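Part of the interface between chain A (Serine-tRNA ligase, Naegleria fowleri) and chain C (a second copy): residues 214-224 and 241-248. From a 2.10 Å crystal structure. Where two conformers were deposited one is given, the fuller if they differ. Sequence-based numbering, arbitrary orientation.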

ATOM      1  N   GLY A 214     -11.059  15.715  -3.674  1.00 23.21           N
ATOM      2  CA  GLY A 214     -11.093  16.757  -2.646  1.00 22.78           C
ATOM      3  C   GLY A 214     -12.151  17.812  -2.926  1.00 24.99           C
ATOM      4  O   GLY A 214     -12.440  18.153  -4.076  1.00 22.59           O
ATOM      5  N   TYR A 215     -12.733  18.363  -1.855  1.00 19.03           N
ATOM      6  CA  TYR A 215     -13.785  19.359  -2.027  1.00 19.29           C
ATOM      7  C   TYR A 215     -13.760  20.360  -0.881  1.00 23.67           C
ATOM      8  O   TYR A 215     -13.378  20.028   0.243  1.00 22.22           O
ATOM      9  CB  TYR A 215     -15.192  18.706  -2.116  1.00 18.96           C
ATOM     10  CG  TYR A 215     -15.623  17.973  -0.842  1.00 24.53           C
ATOM     11  CD1 TYR A 215     -15.161  16.680  -0.569  1.00 23.37           C
ATOM     12  CD2 TYR A 215     -16.512  18.560   0.066  1.00 20.55           C
ATOM     13  CE1 TYR A 215     -15.556  15.996   0.595  1.00 20.09           C
ATOM     14  CE2 TYR A 215     -16.932  17.878   1.229  1.00 18.29           C
ATOM     15  CZ  TYR A 215     -16.437  16.607   1.481  1.00 22.91           C
ATOM     16  OH  TYR A 215     -16.816  15.929   2.610  1.00 20.61           O
ATOM     17  N   PHE A 216     -14.165  21.595  -1.182  1.00 22.46           N
ATOM     18  CA  PHE A 216     -14.636  22.542  -0.172  1.00 20.87           C
ATOM     19  C   PHE A 216     -16.147  22.663  -0.288  1.00 24.58           C
ATOM     20  O   PHE A 216     -16.678  22.728  -1.400  1.00 24.04           O
ATOM     21  CB  PHE A 216     -14.060  23.958  -0.347  1.00 21.37           C
ATOM     22  CG  PHE A 216     -12.573  24.084  -0.116  1.00 25.65           C
ATOM     23  CD1 PHE A 216     -12.082  24.712   1.035  1.00 22.45           C
ATOM     24  CD2 PHE A 216     -11.676  23.663  -1.080  1.00 21.31           C
ATOM     25  CE1 PHE A 216     -10.693  24.878   1.230  1.00 23.05           C
ATOM     26  CE2 PHE A 216     -10.271  23.810  -0.897  1.00 21.61           C
ATOM     27  CZ  PHE A 216      -9.785  24.427   0.252  1.00 21.89           C
ATOM     28  N   LEU A 217     -16.829  22.700   0.855  1.00 22.30           N
ATOM     29  CA  LEU A 217     -18.252  23.006   0.925  0.55 21.98           C
ATOM     30  C   LEU A 217     -18.407  24.420   1.476  1.00 24.22           C
ATOM     31  O   LEU A 217     -17.672  24.821   2.390  1.00 25.96           O
ATOM     32  CB  LEU A 217     -18.989  21.985   1.809  0.55 24.22           C
ATOM     33  CG  LEU A 217     -20.446  21.626   1.484  0.55 27.51           C
ATOM     34  CD1 LEU A 217     -20.533  20.886   0.152  0.55 31.58           C
ATOM     35  CD2 LEU A 217     -21.086  20.795   2.604  0.55 23.98           C
ATOM     36  N   LEU A 218     -19.338  25.201   0.896  1.00 28.35           N
ATOM     37  CA  LEU A 218     -19.511  26.609   1.282  1.00 31.03           C
ATOM     38  C   LEU A 218     -20.963  26.976   1.600  1.00 34.11           C
ATOM     39  O   LEU A 218     -21.906  26.469   0.986  1.00 28.97           O
ATOM     40  CB  LEU A 218     -19.022  27.578   0.180  1.00 30.87           C
ATOM     41  CG  LEU A 218     -17.522  27.540  -0.175  1.00 31.82           C
ATOM     42  CD1 LEU A 218     -17.275  26.464  -1.201  1.00 31.52           C
ATOM     43  CD2 LEU A 218     -17.016  28.885  -0.671  1.00 37.34           C
ATOM     44  N   GLY A 219     -21.126  27.920   2.530  1.00 28.36           N
ATOM     45  CA  GLY A 219     -22.413  28.586   2.707  1.00 27.56           C
ATOM     46  C   GLY A 219     -23.477  27.699   3.326  1.00 27.97           C
ATOM     47  O   GLY A 219     -23.228  26.954   4.282  1.00 26.60           O
ATOM     48  N   ASP A 220     -24.696  27.793   2.788  1.00 28.05           N
ATOM     49  CA  ASP A 220     -25.824  27.117   3.433  1.00 31.72           C
ATOM     50  C   ASP A 220     -25.652  25.593   3.436  1.00 34.03           C
ATOM     51  O   ASP A 220     -26.141  24.913   4.348  1.00 30.98           O
ATOM     52  CB  ASP A 220     -27.131  27.514   2.741  1.00 32.68           C
ATOM     53  CG  ASP A 220     -27.512  28.981   2.983  1.00 40.11           C
ATOM     54  OD1 ASP A 220     -27.025  29.609   3.945  1.00 41.43           O
ATOM     55  OD2 ASP A 220     -28.304  29.515   2.197  1.00 42.74           O
ATOM     56  N   LEU A 221     -24.936  25.038   2.452  1.00 27.48           N
ATOM     57  CA  LEU A 221     -24.702  23.594   2.440  1.00 29.32           C
ATOM     58  C   LEU A 221     -23.892  23.154   3.656  1.00 30.96           C
ATOM     59  O   LEU A 221     -24.130  22.072   4.213  1.00 28.79           O
ATOM     60  CB  LEU A 221     -23.986  23.196   1.149  1.00 30.93           C
ATOM     61  CG  LEU A 221     -24.839  23.206  -0.127  1.00 32.21           C
ATOM     62  CD1 LEU A 221     -23.994  22.702  -1.307  1.00 27.99           C
ATOM     63  CD2 LEU A 221     -26.124  22.389   0.036  1.00 31.65           C
ATOM     64  N   VAL A 222     -22.924  23.972   4.076  1.00 25.41           N
ATOM     65  CA  VAL A 222     -22.211  23.707   5.329  1.00 33.08           C
ATOM     66  C   VAL A 222     -23.188  23.707   6.505  1.00 33.13           C
ATOM     67  O   VAL A 222     -23.157  22.819   7.372  1.00 28.42           O
ATOM     68  CB  VAL A 222     -21.092  24.744   5.541  1.00 33.96           C
ATOM     69  CG1 VAL A 222     -20.411  24.543   6.903  1.00 31.85           C
ATOM     70  CG2 VAL A 222     -20.064  24.693   4.403  1.00 23.80           C
ATOM     71  N   ARG A 223     -24.052  24.721   6.571  1.00 25.73           N
ATOM     72  CA  ARG A 223     -25.007  24.776   7.683  1.00 34.28           C
ATOM     73  C   ARG A 223     -25.955  23.580   7.648  1.00 30.99           C
ATOM     74  O   ARG A 223     -26.327  23.045   8.695  1.00 33.29           O
ATOM     75  CB  ARG A 223     -25.785  26.097   7.676  1.00 30.78           C
ATOM     76  CG  ARG A 223     -24.903  27.322   7.890  1.00 31.89           C
ATOM     77  CD  ARG A 223     -25.719  28.555   8.255  1.00 34.23           C
ATOM     78  NE  ARG A 223     -26.704  28.885   7.230  1.00 37.10           N
ATOM     79  CZ  ARG A 223     -28.022  28.897   7.418  1.00 42.65           C
ATOM     80  NH1 ARG A 223     -28.541  28.616   8.614  1.00 34.61           N
ATOM     81  NH2 ARG A 223     -28.827  29.209   6.408  1.00 46.08           N
ATOM     82  N   MET A 224     -26.329  23.120   6.451  1.00 32.64           N
ATOM     83  CA  MET A 224     -27.160  21.919   6.372  1.00 32.75           C
ATOM     84  C   MET A 224     -26.378  20.664   6.761  1.00 32.24           C
ATOM     85  O   MET A 224     -26.956  19.708   7.291  1.00 29.65           O
ATOM     86  CB  MET A 224     -27.745  21.762   4.970  1.00 29.49           C
ATOM     87  CG  MET A 224     -28.823  20.690   4.909  1.00 46.48           C
ATOM     88  SD  MET A 224     -29.666  20.542   3.321  1.00 43.44           S
ATOM     89  CE  MET A 224     -30.706  21.983   3.347  1.00 35.37           C
TER
ATOM     90  N   TYR C 241     -19.476  36.381   7.549  1.00 31.72           N
ATOM     91  CA  TYR C 241     -18.412  35.399   7.330  1.00 36.41           C
ATOM     92  C   TYR C 241     -19.014  34.170   6.655  1.00 37.50           C
ATOM     93  O   TYR C 241     -19.907  33.523   7.213  1.00 37.91           O
ATOM     94  CB  TYR C 241     -17.714  35.018   8.641  1.00 32.26           C
ATOM     95  CG  TYR C 241     -16.807  36.109   9.186  1.00 35.48           C
ATOM     96  CD1 TYR C 241     -17.343  37.294   9.681  1.00 36.01           C
ATOM     97  CD2 TYR C 241     -15.416  35.964   9.183  1.00 28.73           C
ATOM     98  CE1 TYR C 241     -16.526  38.309  10.168  1.00 34.03           C
ATOM     99  CE2 TYR C 241     -14.585  36.985   9.668  1.00 32.88           C
ATOM    100  CZ  TYR C 241     -15.154  38.154  10.160  1.00 31.93           C
ATOM    101  OH  TYR C 241     -14.361  39.180  10.635  1.00 34.08           O
ATOM    102  N   MET C 242     -18.522  33.858   5.464  1.00 31.82           N
ATOM    103  CA  MET C 242     -19.018  32.731   4.682  0.62 27.55           C
ATOM    104  C   MET C 242     -18.567  31.405   5.291  1.00 26.19           C
ATOM    105  O   MET C 242     -17.359  31.145   5.336  1.00 26.67           O
ATOM    106  CB  MET C 242     -18.494  32.872   3.257  0.62 30.22           C
ATOM    107  CG  MET C 242     -18.717  31.660   2.377  0.62 33.48           C
ATOM    108  SD  MET C 242     -20.470  31.348   2.182  0.62 35.22           S
ATOM    109  CE  MET C 242     -20.922  32.635   0.998  0.62 31.19           C
ATOM    110  N   PRO C 243     -19.476  30.541   5.754  1.00 23.02           N
ATOM    111  CA  PRO C 243     -19.050  29.218   6.240  1.00 22.16           C
ATOM    112  C   PRO C 243     -18.343  28.424   5.147  1.00 24.23           C
ATOM    113  O   PRO C 243     -18.761  28.428   3.982  1.00 27.36           O
ATOM    114  CB  PRO C 243     -20.364  28.546   6.651  1.00 24.00           C
ATOM    115  CG  PRO C 243     -21.332  29.671   6.877  1.00 28.79           C
ATOM    116  CD  PRO C 243     -20.929  30.760   5.918  1.00 26.78           C
ATOM    117  N   ILE C 244     -17.257  27.742   5.522  1.00 22.11           N
ATOM    118  CA  ILE C 244     -16.520  26.921   4.558  1.00 21.75           C
ATOM    119  C   ILE C 244     -15.925  25.709   5.272  1.00 23.68           C
ATOM    120  O   ILE C 244     -15.209  25.838   6.270  1.00 24.10           O
ATOM    121  CB  ILE C 244     -15.440  27.736   3.809  1.00 25.42           C
ATOM    122  CG1 ILE C 244     -14.718  26.869   2.770  1.00 24.48           C
ATOM    123  CG2 ILE C 244     -14.425  28.391   4.751  1.00 21.42           C
ATOM    124  CD1 ILE C 244     -13.805  27.692   1.878  1.00 25.42           C
ATOM    125  N   TYR C 245     -16.230  24.530   4.749  1.00 20.30           N
ATOM    126  CA  TYR C 245     -15.736  23.261   5.258  1.00 23.11           C
ATOM    127  C   TYR C 245     -14.635  22.798   4.308  1.00 22.70           C
ATOM    128  O   TYR C 245     -14.828  22.833   3.089  1.00 20.87           O
ATOM    129  CB  TYR C 245     -16.896  22.248   5.324  1.00 22.31           C
ATOM    130  CG  TYR C 245     -16.511  20.792   5.581  1.00 22.50           C
ATOM    131  CD1 TYR C 245     -16.469  20.274   6.875  1.00 21.77           C
ATOM    132  CD2 TYR C 245     -16.227  19.934   4.521  1.00 21.04           C
ATOM    133  CE1 TYR C 245     -16.133  18.937   7.109  1.00 19.36           C
ATOM    134  CE2 TYR C 245     -15.876  18.605   4.744  1.00 22.19           C
ATOM    135  CZ  TYR C 245     -15.823  18.117   6.029  1.00 23.47           C
ATOM    136  OH  TYR C 245     -15.491  16.799   6.231  1.00 23.43           O
ATOM    137  N   THR C 246     -13.488  22.390   4.851  1.00 22.39           N
ATOM    138  CA  THR C 246     -12.289  22.212   4.028  1.00 23.24           C
ATOM    139  C   THR C 246     -11.846  20.752   3.929  1.00 22.17           C
ATOM    140  O   THR C 246     -12.233  19.913   4.752  1.00 21.69           O
ATOM    141  CB  THR C 246     -11.124  23.016   4.614  1.00 23.83           C
ATOM    142  OG1 THR C 246     -10.667  22.349   5.803  1.00 22.85           O
ATOM    143  CG2 THR C 246     -11.578  24.443   4.973  1.00 20.02           C
ATOM    144  N   PRO C 247     -11.006  20.414   2.943  1.00 19.74           N
ATOM    145  CA  PRO C 247     -10.245  19.163   3.047  1.00 19.61           C
ATOM    146  C   PRO C 247      -9.484  19.155   4.361  1.00 25.21           C
ATOM    147  O   PRO C 247      -9.024  20.201   4.829  1.00 22.08           O
ATOM    148  CB  PRO C 247      -9.283  19.219   1.844  1.00 20.14           C
ATOM    149  CG  PRO C 247      -9.955  20.155   0.864  1.00 21.75           C
ATOM    150  CD  PRO C 247     -10.637  21.183   1.732  1.00 20.33           C
ATOM    151  N   PHE C 248      -9.380  17.976   4.974  1.00 23.52           N
ATOM    152  CA  PHE C 248      -8.506  17.841   6.129  1.00 21.30           C
ATOM    153  C   PHE C 248      -7.106  17.351   5.730  1.00 22.74           C
ATOM    154  O   PHE C 248      -6.243  17.254   6.603  1.00 28.55           O
ATOM    155  CB  PHE C 248      -9.111  16.878   7.185  1.00 18.56           C
ATOM    156  CG  PHE C 248     -10.497  17.289   7.729  1.00 22.49           C
ATOM    157  CD1 PHE C 248     -11.096  18.506   7.386  1.00 21.70           C
ATOM    158  CD2 PHE C 248     -11.178  16.445   8.602  1.00 18.85           C
ATOM    159  CE1 PHE C 248     -12.398  18.843   7.869  1.00 19.71           C
ATOM    160  CE2 PHE C 248     -12.464  16.770   9.099  1.00 22.50           C
ATOM    161  CZ  PHE C 248     -13.066  17.975   8.724  1.00 20.74           C
TER
HETATM  162  O   HOH W   1     -13.547  18.073   2.320  1.00 31.08           O

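Two short strands, 216-218 of chain A and 242-245 of chain C, run antiparallel here and join the two copies edge to edge. Just before the strand, Tyr215(A) contributes at both its backbone and its side chain. Its CA-to-CB bond points away from chain C, yet the long side chain, with chi1 in the p well, brings its end back: OH lies 3.5 Å from CE2 of Tyr245(C). The two rings are nearly parallel but slid apart, with centroids 5.9 Å apart, so they barely overlap. Both hydroxyls are hydrogen-bonded elsewhere in the structure, so a tyrosine can offer carbon surface to this contact without leaving its polar end unsatisfied. The carbonyl O of Tyr215(A) accepts a hydrogen bond from a water at 2.9 Å, and the same water donates a weak one to O of Thr246(C), linking the chains where direct backbone pairing has ended.

Phe216(A) supplies a broad, flat apolar surface. CD of Pro247(C) sits over one face of its ring, 3.5 Å from the ring centroid and only 6° off the normal, a CH-pi contact well suited to proline, whose CD hydrogens are somewhat polarised by the neighbouring nitrogen. The ring also reaches Ile244(C), CD1 to CD1 at 3.5 Å; the isoleucine's extended t,t side chain carries its terminal methyl out to the phenylalanine.

Leu217(A) forms the hydrogen-bonded pair of the ladder with Tyr245(C). Its N donates to O of Tyr245(C) at 3.0 Å, and its O accepts from N of Tyr245(C) at 2.8 Å. That carbonyl also receives a CA-H...O contact from CA of Ile244(C) at 3.2 Å, as is common between close antiparallel strands. The side chains of the pair lie on the same face of the sheet. Because the hydrogen bonds of this pair use only backbone atoms, what the leucine side chain contributes is apolar bulk beside Tyr245(C), as in the contact between the two CB atoms at 4.1 Å.

Leu218(A) and Ile244(C), the next pair, are not hydrogen-bonded to each other, and their side chains occupy the other face. CG of Leu218(A) lies 4.1 Å from CG1 of Ile244(C), an ordinary contact between branched aliphatic residues.

At Gly219(A) the chain turns into the helix. N donates to O of Pro243(C) at 2.8 Å with a nearly straight angle, extending the backbone pairing to the N-cap. Proline has no NH to donate, but its carbonyl is free to accept. Glycine fits for two reasons: its phi of 71° is readily adopted without a side chain, and CA is already 3.4 Å from SD of Met242(C), where an ideal CB would also be tight.

The first turn of the helix then brings Val222(A) over the partner strand. Its CB points toward chain C, and its compact branches fill the space there: CG1 is 4.0 Å from CB of Pro243(C), and CG2 is 4.1 Å from CB of Tyr245(C). Arg223(A) adds little across the interface; its NH2 instead forms a salt bridge with OD1 of Asp220(A) at 3.1 Å, within its own helix.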